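Local coordinates for DMATS type aromatic prenyltransferase (Micromonospora olivasterospora, PDB 6ZRY), which probably transfers a dimethylallyl group from its prenyl donor to the indole ring of tryptophan, as a 6-dimethylallyl tryptophan synthase, at residues Y262-T265 and R270-G273. Numbering follows the deposited sequence.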
ATOM      1  N   TYR A 262       2.420   4.858 -10.422  1.00 16.22           N
ATOM      2  CA  TYR A 262       2.425   6.000 -11.340  1.00 16.92           C
ATOM      3  C   TYR A 262       1.401   6.996 -10.866  1.00 17.27           C
ATOM      4  O   TYR A 262       0.255   6.618 -10.660  1.00 18.02           O
ATOM      5  CB  TYR A 262       2.114   5.497 -12.756  1.00 17.95           C
ATOM      6  CG  TYR A 262       3.138   4.522 -13.263  1.00 18.82           C
ATOM      7  CD1 TYR A 262       3.064   3.160 -12.975  1.00 19.66           C
ATOM      8  CD2 TYR A 262       4.254   4.987 -13.922  1.00 19.88           C
ATOM      9  CE1 TYR A 262       4.059   2.277 -13.391  1.00 20.98           C
ATOM     10  CE2 TYR A 262       5.239   4.126 -14.372  1.00 20.90           C
ATOM     11  CZ  TYR A 262       5.140   2.768 -14.122  1.00 21.75           C
ATOM     12  OH  TYR A 262       6.155   1.959 -14.575  1.00 25.27           O
ATOM     13  N   THR A 263       1.787   8.236 -10.700  1.00 17.96           N
ATOM     14  CA  THR A 263       0.881   9.319 -10.314  1.00 18.84           C
ATOM     15  C   THR A 263       0.452  10.065 -11.570  1.00 19.06           C
ATOM     16  O   THR A 263       1.322  10.636 -12.231  1.00 19.08           O
ATOM     17  CB  THR A 263       1.518  10.240  -9.279  1.00 20.02           C
ATOM     18  OG1 THR A 263       1.861   9.439  -8.157  1.00 20.99           O
ATOM     19  CG2 THR A 263       0.574  11.315  -8.819  1.00 20.67           C
ATOM     20  N   PHE A 264      -0.843  10.020 -11.866  1.00 19.61           N
ATOM     21  CA  PHE A 264      -1.504  10.688 -13.014  1.00 21.15           C
ATOM     22  C   PHE A 264      -2.171  11.952 -12.506  1.00 21.66           C
ATOM     23  O   PHE A 264      -2.932  11.895 -11.497  1.00 20.98           O
ATOM     24  CB  PHE A 264      -2.538   9.783 -13.678  1.00 21.45           C
ATOM     25  CG  PHE A 264      -2.011   8.455 -14.142  1.00 22.65           C
ATOM     26  CD1 PHE A 264      -0.775   8.356 -14.768  1.00 23.41           C
ATOM     27  CD2 PHE A 264      -2.748   7.294 -13.966  1.00 23.38           C
ATOM     28  CE1 PHE A 264      -0.300   7.131 -15.227  1.00 24.00           C
ATOM     29  CE2 PHE A 264      -2.261   6.074 -14.417  1.00 23.77           C
ATOM     30  CZ  PHE A 264      -1.036   5.996 -15.034  1.00 23.83           C
ATOM     31  N   THR A 265      -1.913  13.054 -13.174  0.70 22.14           N
ATOM     32  CA  THR A 265      -2.460  14.368 -12.802  0.70 23.86           C
ATOM     33  C   THR A 265      -3.045  15.059 -14.042  0.70 25.16           C
ATOM     34  O   THR A 265      -2.608  14.740 -15.178  0.70 23.95           O
ATOM     35  CB  THR A 265      -1.380  15.176 -12.077  0.70 24.18           C
ATOM     36  OG1 THR A 265      -2.077  16.262 -11.479  0.70 25.80           O
ATOM     37  CG2 THR A 265      -0.259  15.631 -12.993  0.70 23.82           C
ATOM     38  N   ARG A 270       2.579  12.766 -19.210  1.00 24.30           N
ATOM     39  CA  ARG A 270       3.471  11.738 -18.590  1.00 23.57           C
ATOM     40  C   ARG A 270       3.132  11.690 -17.096  1.00 23.03           C
ATOM     41  O   ARG A 270       2.751  12.705 -16.512  1.00 22.78           O
ATOM     42  CB  ARG A 270       4.968  12.042 -18.833  1.00 23.73           C
ATOM     43  CG  ARG A 270       5.414  12.065 -20.310  1.00 24.69           C
ATOM     44  CD  ARG A 270       5.484  10.681 -20.976  1.00 25.34           C
ATOM     45  NE  ARG A 270       5.887  10.757 -22.395  1.00 26.69           N
ATOM     46  CZ  ARG A 270       5.048  10.986 -23.432  1.00 26.59           C
ATOM     47  NH1 ARG A 270       3.757  11.148 -23.228  1.00 26.17           N
ATOM     48  NH2 ARG A 270       5.522  11.055 -24.680  1.00 26.93           N
ATOM     49  N   PRO A 271       3.217  10.514 -16.432  1.00 22.82           N
ATOM     50  CA  PRO A 271       3.082  10.465 -14.975  1.00 22.53           C
ATOM     51  C   PRO A 271       4.081  11.444 -14.364  1.00 22.92           C
ATOM     52  O   PRO A 271       5.148  11.588 -14.941  1.00 23.08           O
ATOM     53  CB  PRO A 271       3.412   9.019 -14.594  1.00 22.13           C
ATOM     54  CG  PRO A 271       3.180   8.218 -15.893  1.00 22.33           C
ATOM     55  CD  PRO A 271       3.462   9.190 -17.021  1.00 22.48           C
ATOM     56  N   VAL A 272       3.722  12.068 -13.228  1.00 23.04           N
ATOM     57  CA  VAL A 272       4.520  13.137 -12.549  1.00 23.16           C
ATOM     58  C   VAL A 272       5.159  12.604 -11.266  1.00 22.63           C
ATOM     59  O   VAL A 272       5.831  13.387 -10.570  1.00 24.04           O
ATOM     60  CB  VAL A 272       3.657  14.367 -12.264  1.00 23.59           C
ATOM     61  CG1 VAL A 272       3.168  14.997 -13.566  1.00 24.92           C
ATOM     62  CG2 VAL A 272       2.484  14.054 -11.339  1.00 23.97           C
ATOM     63  N   GLY A 273       4.892  11.363 -10.917  1.00 21.51           N
ATOM     64  CA  GLY A 273       5.436  10.728  -9.714  1.00 20.81           C
ATOM     65  C   GLY A 273       5.550   9.272  -9.967  1.00 19.85           C
ATOM     66  O   GLY A 273       4.692   8.748 -10.742  1.00 19.30           O
TER
HETATM   67  O   HOH W   1       0.320  12.766 -14.958  1.00 29.02           O
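Thr263 is gripped through both its backbone groups, but by two consecutive residues of the returning chain. Thr263 N donates to Gly273 O at 3.0 Å in a bond that is nearly straight (168° at the hydrogen), although the donor stands well above the plane of that carbonyl. In the other direction Val272 N donates to Thr263 O, also at 3.0 Å, almost in line with the C=O. Pro271 CA adds a bent C-H...O approach to Thr263 O at 3.3 Å. Gly273 N, which a regular antiparallel pair would direct at Thr263 O, is instead buried without a partner. The slip goes with a near-zero psi at Val272 (-3°), which departs from extended strand geometry. Further toward the turn a water lies between the two chains: it accepts from Thr265 N and donates to Arg270 O, each at 2.9 Å, satisfying both groups where a direct bond is missing. Proline has no N-H to offer at 271, and its carbonyl is engaged by the backbone of Asp232.

Apolar contacts flank these backbone bonds. Pro271 CG meets the edge of the Phe264 ring at CE1, 3.7 Å away, and lies obliquely against Tyr262 CD2; helix 174-182 covers this face through Ser175 and Leu179. Across the backbone, in one of the two modelled conformers of Thr265, its CG2 lies against Val272 CG1 at 3.5 Å and close to Val272 CG2 as well.

The offset pairing of Val272 and Gly273 with Thr263 resembles a classic beta bulge, here at the turn end of the hairpin joining strands 258-265 and 273-278, neighbours in the antiparallel barrel of the ABBA prenyltransferase fold.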